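PDB 2IMR: aminodeoxyfutalosine deaminase from Deinococcus radiodurans, which deaminates aminodeoxyfutalosine to futalosine in menaquinone biosynthesis, using one zinc ion per subunit, and acts less efficiently on adenosine and several of its derivatives. Local coordinates for residues A184-F188 against R221-L226; V176-P181 against F216-L222. All coordinates share one frame; numbering follows the deposited sequence.

Contact 1: A184-F188 against R221-L226; sequences ADEVF and RLMRLL
Arg221 runs over Ala184 and ends at Asp185. With CG anti to the backbone N (chi1 -177°) and the chain extended as far as NE, its CB, CG and CD pass along the methyl of Ala184 in turn, Arg221 CG standing 3.7 Å from Ala184 CB; a residue this small lets the arginine stem lie close. At the tip, Arg221 NE and NH2 each come to 2.8 Å from Asp185 OD1. The carboxylate sits at the edge of the guanidinium, but its plane is turned 73° from it, and both bonds to OD1 are bent and weak; a straighter one from NH2 to OD2 is weak and longer. Charge attraction therefore probably carries much of this salt bridge. Helices 184-199 and 220-233 follow the neighbouring parallel strands 170-176 and 206-212 of the amidohydrolase barrel and pack side by side, the axes of the two short segments approaching to 9.1 Å. Beneath the ion pair the contact is apolar: Leu222 CD2 meets Val187 CG1 at 3.7 Å, and Leu222 CD1 rests against Phe188 CB. Over one face of the Phe188 ring lies Leu225 CB, 4.0 Å from the centroid in a CH-pi contact, while Leu226 CD2 approaches the ring edge.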
ATOM      1  N   ALA A 184       2.699   8.547  25.465  1.00 20.20           N
ATOM      2  CA  ALA A 184       2.249   9.247  24.269  1.00 21.14           C
ATOM      3  C   ALA A 184       2.869  10.618  24.007  1.00 22.00           C
ATOM      4  O   ALA A 184       3.411  10.856  22.927  1.00 20.97           O
ATOM      5  CB  ALA A 184       0.723   9.363  24.280  1.00 22.34           C
ATOM      6  N   ASP A 185       2.795  11.525  24.979  1.00 21.23           N
ATOM      7  CA  ASP A 185       3.338  12.868  24.777  1.00 21.78           C
ATOM      8  C   ASP A 185       4.807  12.883  24.387  1.00 21.00           C
ATOM      9  O   ASP A 185       5.196  13.561  23.436  1.00 21.10           O
ATOM     10  CB  ASP A 185       3.141  13.737  26.027  1.00 23.43           C
ATOM     11  CG  ASP A 185       1.685  14.029  26.312  1.00 27.88           C
ATOM     12  OD1 ASP A 185       0.860  13.922  25.383  1.00 28.55           O
ATOM     13  OD2 ASP A 185       1.363  14.384  27.466  1.00 31.64           O
ATOM     14  N   GLU A 186       5.627  12.138  25.117  1.00 20.51           N
ATOM     15  CA  GLU A 186       7.049  12.116  24.818  1.00 21.04           C
ATOM     16  C   GLU A 186       7.367  11.424  23.499  1.00 20.33           C
ATOM     17  O   GLU A 186       8.264  11.852  22.779  1.00 18.77           O
ATOM     18  CB  GLU A 186       7.825  11.473  25.967  1.00 22.60           C
ATOM     19  CG  GLU A 186       7.949  12.376  27.192  1.00 28.14           C
ATOM     20  CD  GLU A 186       8.597  13.725  26.875  1.00 32.17           C
ATOM     21  OE1 GLU A 186       9.774  13.755  26.437  1.00 32.68           O
ATOM     22  OE2 GLU A 186       7.926  14.763  27.061  1.00 34.03           O
ATOM     23  N   VAL A 187       6.644  10.356  23.171  1.00 19.41           N
ATOM     24  CA  VAL A 187       6.903   9.675  21.906  1.00 18.61           C
ATOM     25  C   VAL A 187       6.543  10.614  20.760  1.00 19.31           C
ATOM     26  O   VAL A 187       7.277  10.711  19.774  1.00 17.24           O
ATOM     27  CB  VAL A 187       6.086   8.371  21.777  1.00 18.33           C
ATOM     28  CG1 VAL A 187       6.214   7.813  20.360  1.00 18.67           C
ATOM     29  CG2 VAL A 187       6.594   7.347  22.783  1.00 19.83           C
ATOM     30  N   PHE A 188       5.416  11.309  20.894  1.00 18.67           N
ATOM     31  CA  PHE A 188       4.983  12.248  19.862  1.00 20.36           C
ATOM     32  C   PHE A 188       6.024  13.352  19.654  1.00 20.90           C
ATOM     33  O   PHE A 188       6.385  13.678  18.521  1.00 20.43           O
ATOM     34  CB  PHE A 188       3.635  12.878  20.237  1.00 20.75           C
ATOM     35  CG  PHE A 188       3.220  13.988  19.318  1.00 23.01           C
ATOM     36  CD1 PHE A 188       2.898  13.725  17.990  1.00 22.78           C
ATOM     37  CD2 PHE A 188       3.212  15.306  19.761  1.00 22.92           C
ATOM     38  CE1 PHE A 188       2.579  14.757  17.115  1.00 24.19           C
ATOM     39  CE2 PHE A 188       2.894  16.351  18.893  1.00 25.04           C
ATOM     40  CZ  PHE A 188       2.577  16.076  17.566  1.00 24.36           C
ATOM     41  N   ARG A 221      -4.209   8.059  22.772  1.00 19.14           N
ATOM     42  CA  ARG A 221      -3.673   9.409  22.879  1.00 20.63           C
ATOM     43  C   ARG A 221      -2.618   9.696  21.808  1.00 18.99           C
ATOM     44  O   ARG A 221      -2.676  10.720  21.129  1.00 17.14           O
ATOM     45  CB  ARG A 221      -3.077   9.627  24.271  1.00 24.40           C
ATOM     46  CG  ARG A 221      -2.559  11.035  24.489  1.00 29.55           C
ATOM     47  CD  ARG A 221      -2.050  11.245  25.908  1.00 33.41           C
ATOM     48  NE  ARG A 221      -1.506  12.591  26.074  1.00 37.06           N
ATOM     49  CZ  ARG A 221      -2.213  13.706  25.914  1.00 39.11           C
ATOM     50  NH1 ARG A 221      -3.498  13.639  25.589  1.00 42.85           N
ATOM     51  NH2 ARG A 221      -1.634  14.889  26.066  1.00 41.05           N
ATOM     52  N   LEU A 222      -1.656   8.791  21.650  1.00 16.32           N
ATOM     53  CA  LEU A 222      -0.607   8.981  20.652  1.00 15.59           C
ATOM     54  C   LEU A 222      -1.187   8.969  19.233  1.00 15.73           C
ATOM     55  O   LEU A 222      -0.730   9.708  18.360  1.00 16.37           O
ATOM     56  CB  LEU A 222       0.464   7.894  20.799  1.00 15.59           C
ATOM     57  CG  LEU A 222       1.632   7.926  19.802  1.00 14.20           C
ATOM     58  CD1 LEU A 222       2.317   9.289  19.846  1.00 13.87           C
ATOM     59  CD2 LEU A 222       2.615   6.814  20.129  1.00 14.22           C
ATOM     60  N   MET A 223      -2.198   8.135  19.007  1.00 16.79           N
ATOM     61  CA  MET A 223      -2.829   8.047  17.690  1.00 15.97           C
ATOM     62  C   MET A 223      -3.447   9.390  17.291  1.00 17.93           C
ATOM     63  O   MET A 223      -3.302   9.836  16.151  1.00 16.03           O
ATOM     64  CB  MET A 223      -3.905   6.958  17.690  1.00 16.22           C
ATOM     65  CG  MET A 223      -4.604   6.760  16.341  1.00 15.10           C
ATOM     66  SD  MET A 223      -3.506   6.107  15.057  1.00 17.96           S
ATOM     67  CE  MET A 223      -3.523   4.375  15.479  1.00 14.82           C
ATOM     68  N   ARG A 224      -4.140  10.032  18.226  1.00 18.16           N
ATOM     69  CA  ARG A 224      -4.753  11.324  17.940  1.00 20.66           C
ATOM     70  C   ARG A 224      -3.719  12.431  17.793  1.00 20.34           C
ATOM     71  O   ARG A 224      -3.883  13.327  16.965  1.00 21.13           O
ATOM     72  CB  ARG A 224      -5.762  11.703  19.027  1.00 24.37           C
ATOM     73  CG  ARG A 224      -7.077  10.964  18.909  1.00 28.27           C
ATOM     74  CD  ARG A 224      -8.190  11.701  19.645  1.00 35.54           C
ATOM     75  NE  ARG A 224      -8.272  13.118  19.277  1.00 39.06           N
ATOM     76  CZ  ARG A 224      -8.279  13.582  18.029  1.00 39.67           C
ATOM     77  NH1 ARG A 224      -8.202  12.747  17.002  1.00 39.45           N
ATOM     78  NH2 ARG A 224      -8.377  14.888  17.807  1.00 39.16           N
ATOM     79  N   LEU A 225      -2.659  12.381  18.596  1.00 20.36           N
ATOM     80  CA  LEU A 225      -1.610  13.390  18.498  1.00 19.49           C
ATOM     81  C   LEU A 225      -0.991  13.299  17.111  1.00 18.55           C
ATOM     82  O   LEU A 225      -0.723  14.313  16.467  1.00 18.40           O
ATOM     83  CB  LEU A 225      -0.521  13.160  19.553  1.00 20.13           C
ATOM     84  CG  LEU A 225      -0.851  13.495  21.010  1.00 22.01           C
ATOM     85  CD1 LEU A 225       0.341  13.158  21.905  1.00 22.75           C
ATOM     86  CD2 LEU A 225      -1.199  14.972  21.119  1.00 24.28           C
ATOM     87  N   LEU A 226      -0.778  12.071  16.650  1.00 17.27           N
ATOM     88  CA  LEU A 226      -0.177  11.853  15.342  1.00 17.31           C
ATOM     89  C   LEU A 226      -1.095  12.254  14.191  1.00 18.25           C
ATOM     90  O   LEU A 226      -0.666  12.959  13.273  1.00 18.72           O
ATOM     91  CB  LEU A 226       0.229  10.383  15.182  1.00 16.28           C
ATOM     92  CG  LEU A 226       1.311   9.862  16.136  1.00 14.55           C
ATOM     93  CD1 LEU A 226       1.416   8.332  16.006  1.00 15.16           C
ATOM     94  CD2 LEU A 226       2.648  10.540  15.815  1.00 16.88           C
TER
HETATM   95  O   HOH W   1       1.197  10.925  27.368  1.00 26.20           O

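Contact 2: V176-P181 against F216-L222; sequences VLNPFP and FTVSHRL
The His220 ring meets Pro181 obliquely, Pro181 CG lying 4.4 Å from His220 NE2, a loose touch between a helix start and a loop. In the plane of the Phe180 ring, at its edge, lies Asn178 OD1; at the edge of the Arg221 guanidinium, whose salt-bridge partner is Asp185, sits a water that donates to Pro181 O at 2.9 Å. The same Asn178 OD1 accepts from Phe180 N at 3.0 Å, forming an Asx turn: asparagine suits this place because its short side chain can reach the backbone N-H two residues on. Between the backbones there is a single beta bridge, Asn178 with Val218. Asn178 N gives a weak, bent bond to Thr217 O at 2.7 Å, and Ser219 N bonds to Asn178 O at 3.1 Å. The bridge joins the loops that follow barrel strands 170-176 and 206-212, at the C-terminal strand ends where amidohydrolases carry their active site. Thr217 packs its CB against Leu177 CG, and its OG1 hydrogen-bonds Thr214 and His213, the latter predicted to bind substrate. Ser219 is the N-cap of helix 220-233: with OG tucked between the backbone N and the carbonyl carbon (chi1 70°), it accepts from Leu222 N at 3.2 Å in a nearly straight bond (164°). A second water, 2.7 Å from Ser219 OG, also hydrogen-bonds Asn178 O and Phe180 O. With an alanine here, Leu222 N would probably be left without its cap and this water without one of its anchors. On the carbon side, Pro181 CG packs 3.8 Å from Ser219 CB, and deeper in, Leu222 CD2 lies against Val176 CG1.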
ATOM      1  N   VAL A 176       5.582   4.823  13.726  1.00 15.37           N
ATOM      2  CA  VAL A 176       5.592   5.095  15.161  1.00 15.38           C
ATOM      3  C   VAL A 176       4.837   3.975  15.863  1.00 15.05           C
ATOM      4  O   VAL A 176       3.748   3.593  15.446  1.00 15.58           O
ATOM      5  CB  VAL A 176       4.927   6.442  15.482  1.00 14.81           C
ATOM      6  CG1 VAL A 176       4.921   6.671  16.996  1.00 17.22           C
ATOM      7  CG2 VAL A 176       5.678   7.561  14.780  1.00 17.50           C
ATOM      8  N   LEU A 177       5.421   3.452  16.936  1.00 16.64           N
ATOM      9  CA  LEU A 177       4.819   2.340  17.660  1.00 16.19           C
ATOM     10  C   LEU A 177       5.038   2.432  19.169  1.00 17.10           C
ATOM     11  O   LEU A 177       6.163   2.387  19.635  1.00 16.22           O
ATOM     12  CB  LEU A 177       5.421   1.027  17.130  1.00 15.56           C
ATOM     13  CG  LEU A 177       4.892  -0.367  17.498  1.00 16.78           C
ATOM     14  CD1 LEU A 177       5.689  -1.395  16.698  1.00 18.01           C
ATOM     15  CD2 LEU A 177       5.026  -0.651  18.990  1.00 17.17           C
ATOM     16  N   ASN A 178       3.952   2.571  19.925  1.00 16.24           N
ATOM     17  CA  ASN A 178       4.027   2.613  21.384  1.00 16.90           C
ATOM     18  C   ASN A 178       2.608   2.618  21.928  1.00 15.59           C
ATOM     19  O   ASN A 178       1.903   3.615  21.825  1.00 16.98           O
ATOM     20  CB  ASN A 178       4.766   3.852  21.885  1.00 15.44           C
ATOM     21  CG  ASN A 178       5.049   3.776  23.373  1.00 18.64           C
ATOM     22  OD1 ASN A 178       4.130   3.651  24.179  1.00 18.03           O
ATOM     23  ND2 ASN A 178       6.324   3.836  23.741  1.00 16.79           N
ATOM     24  N   PRO A 179       2.182   1.498  22.526  1.00 17.12           N
ATOM     25  CA  PRO A 179       0.837   1.325  23.090  1.00 17.07           C
ATOM     26  C   PRO A 179       0.562   1.854  24.498  1.00 18.75           C
ATOM     27  O   PRO A 179      -0.551   1.698  25.001  1.00 17.73           O
ATOM     28  CB  PRO A 179       0.640  -0.179  23.000  1.00 17.56           C
ATOM     29  CG  PRO A 179       2.023  -0.692  23.340  1.00 15.92           C
ATOM     30  CD  PRO A 179       2.923   0.221  22.529  1.00 17.25           C
ATOM     31  N   PHE A 180       1.558   2.479  25.123  1.00 18.42           N
ATOM     32  CA  PHE A 180       1.413   3.006  26.484  1.00 18.84           C
ATOM     33  C   PHE A 180       0.943   4.461  26.526  1.00 18.02           C
ATOM     34  O   PHE A 180       1.691   5.374  26.190  1.00 16.93           O
ATOM     35  CB  PHE A 180       2.748   2.882  27.223  1.00 19.46           C
ATOM     36  CG  PHE A 180       3.236   1.469  27.350  1.00 20.27           C
ATOM     37  CD1 PHE A 180       2.745   0.638  28.348  1.00 22.81           C
ATOM     38  CD2 PHE A 180       4.175   0.964  26.457  1.00 20.96           C
ATOM     39  CE1 PHE A 180       3.182  -0.682  28.458  1.00 23.04           C
ATOM     40  CE2 PHE A 180       4.618  -0.353  26.557  1.00 21.40           C
ATOM     41  CZ  PHE A 180       4.121  -1.176  27.559  1.00 22.24           C
ATOM     42  N   PRO A 181      -0.310   4.693  26.958  1.00 19.32           N
ATOM     43  CA  PRO A 181      -0.871   6.045  27.040  1.00 20.12           C
ATOM     44  C   PRO A 181       0.028   7.071  27.729  1.00 20.97           C
ATOM     45  O   PRO A 181       0.134   8.212  27.277  1.00 20.42           O
ATOM     46  CB  PRO A 181      -2.179   5.828  27.803  1.00 21.63           C
ATOM     47  CG  PRO A 181      -2.594   4.470  27.357  1.00 23.79           C
ATOM     48  CD  PRO A 181      -1.291   3.691  27.411  1.00 19.61           C
ATOM     49  N   PHE A 216      -3.738  -1.030  17.788  1.00 16.23           N
ATOM     50  CA  PHE A 216      -3.464  -1.628  19.091  1.00 16.29           C
ATOM     51  C   PHE A 216      -2.017  -1.557  19.570  1.00 16.48           C
ATOM     52  O   PHE A 216      -1.719  -1.982  20.685  1.00 14.89           O
ATOM     53  CB  PHE A 216      -3.961  -3.080  19.119  1.00 15.34           C
ATOM     54  CG  PHE A 216      -3.339  -3.958  18.077  1.00 16.89           C
ATOM     55  CD1 PHE A 216      -2.184  -4.683  18.359  1.00 16.54           C
ATOM     56  CD2 PHE A 216      -3.905  -4.061  16.810  1.00 15.06           C
ATOM     57  CE1 PHE A 216      -1.602  -5.500  17.390  1.00 17.56           C
ATOM     58  CE2 PHE A 216      -3.328  -4.876  15.834  1.00 15.73           C
ATOM     59  CZ  PHE A 216      -2.175  -5.597  16.128  1.00 17.09           C
ATOM     60  N   THR A 217      -1.119  -1.029  18.737  1.00 13.93           N
ATOM     61  CA  THR A 217       0.278  -0.886  19.146  1.00 14.45           C
ATOM     62  C   THR A 217       0.603   0.600  19.319  1.00 14.86           C
ATOM     63  O   THR A 217       1.761   0.986  19.505  1.00 14.51           O
ATOM     64  CB  THR A 217       1.252  -1.507  18.117  1.00 13.87           C
ATOM     65  OG1 THR A 217       1.020  -0.934  16.827  1.00 13.97           O
ATOM     66  CG2 THR A 217       1.058  -3.010  18.044  1.00 15.37           C
ATOM     67  N   VAL A 218      -0.437   1.427  19.258  1.00 14.09           N
ATOM     68  CA  VAL A 218      -0.309   2.877  19.427  1.00 14.17           C
ATOM     69  C   VAL A 218      -1.460   3.273  20.351  1.00 14.37           C
ATOM     70  O   VAL A 218      -2.612   2.986  20.046  1.00 16.09           O
ATOM     71  CB  VAL A 218      -0.462   3.625  18.074  1.00 13.56           C
ATOM     72  CG1 VAL A 218      -0.395   5.145  18.289  1.00 14.01           C
ATOM     73  CG2 VAL A 218       0.646   3.190  17.111  1.00 14.00           C
ATOM     74  N   SER A 219      -1.155   3.909  21.480  1.00 14.26           N
ATOM     75  CA  SER A 219      -2.210   4.302  22.413  1.00 14.87           C
ATOM     76  C   SER A 219      -3.179   5.282  21.753  1.00 16.49           C
ATOM     77  O   SER A 219      -2.821   5.980  20.802  1.00 16.21           O
ATOM     78  CB  SER A 219      -1.610   4.937  23.680  1.00 13.31           C
ATOM     79  OG  SER A 219      -1.037   6.208  23.406  1.00 16.91           O
ATOM     80  N   HIS A 220      -4.410   5.334  22.256  1.00 16.10           N
ATOM     81  CA  HIS A 220      -5.406   6.238  21.692  1.00 17.90           C
ATOM     82  C   HIS A 220      -4.890   7.676  21.697  1.00 18.22           C
ATOM     83  O   HIS A 220      -5.093   8.422  20.739  1.00 18.34           O
ATOM     84  CB  HIS A 220      -6.721   6.137  22.480  1.00 18.21           C
ATOM     85  CG  HIS A 220      -6.589   6.482  23.932  1.00 20.53           C
ATOM     86  ND1 HIS A 220      -6.781   7.758  24.417  1.00 21.17           N
ATOM     87  CD2 HIS A 220      -6.272   5.718  25.003  1.00 21.85           C
ATOM     88  CE1 HIS A 220      -6.591   7.765  25.724  1.00 21.83           C
ATOM     89  NE2 HIS A 220      -6.281   6.539  26.106  1.00 21.81           N
ATOM     90  N   ARG A 221      -4.209   8.059  22.772  1.00 19.14           N
ATOM     91  CA  ARG A 221      -3.673   9.409  22.879  1.00 20.63           C
ATOM     92  C   ARG A 221      -2.618   9.696  21.808  1.00 18.99           C
ATOM     93  O   ARG A 221      -2.676  10.720  21.129  1.00 17.14           O
ATOM     94  CB  ARG A 221      -3.077   9.627  24.271  1.00 24.40           C
ATOM     95  CG  ARG A 221      -2.559  11.035  24.489  1.00 29.55           C
ATOM     96  CD  ARG A 221      -2.050  11.245  25.908  1.00 33.41           C
ATOM     97  NE  ARG A 221      -1.506  12.591  26.074  1.00 37.06           N
ATOM     98  CZ  ARG A 221      -2.213  13.706  25.914  1.00 39.11           C
ATOM     99  NH1 ARG A 221      -3.498  13.639  25.589  1.00 42.85           N
ATOM    100  NH2 ARG A 221      -1.634  14.889  26.066  1.00 41.05           N
ATOM    101  N   LEU A 222      -1.656   8.791  21.650  1.00 16.32           N
ATOM    102  CA  LEU A 222      -0.607   8.981  20.652  1.00 15.59           C
ATOM    103  C   LEU A 222      -1.187   8.969  19.233  1.00 15.73           C
ATOM    104  O   LEU A 222      -0.730   9.708  18.360  1.00 16.37           O
ATOM    105  CB  LEU A 222       0.464   7.894  20.799  1.00 15.59           C
ATOM    106  CG  LEU A 222       1.632   7.926  19.802  1.00 14.20           C
ATOM    107  CD1 LEU A 222       2.317   9.289  19.846  1.00 13.87           C
ATOM    108  CD2 LEU A 222       2.615   6.814  20.129  1.00 14.22           C
TER
HETATM  109  O   HOH W   2       1.584   5.819  23.480  1.00 15.59           O
HETATM  110  O   HOH W   1       1.197  10.925  27.368  1.00 26.20           O

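Contacts 1 and 2 join the same two neighbouring strand-loop-helix portions of the barrel at successive levels, and helix 220-233 serves both. Each is partly buried. In contact 1, helix packs on helix: Leu222 and Leu226 reach Val176 on strand 170-176, and the charged pair lies on the outer side. Contact 2 holds the loops at the C-terminal ends of the strands, where irregular backbone brings polar groups together, and backbone bridging, capping and a bridging water join the apolar packing. It also reaches nearer the predicted substrate residues. Arg221 and Leu222 belong to both, as does one water; Ala184 CB touching Ser219 OG and Val187 touching Asn178 make the two contacts continuous.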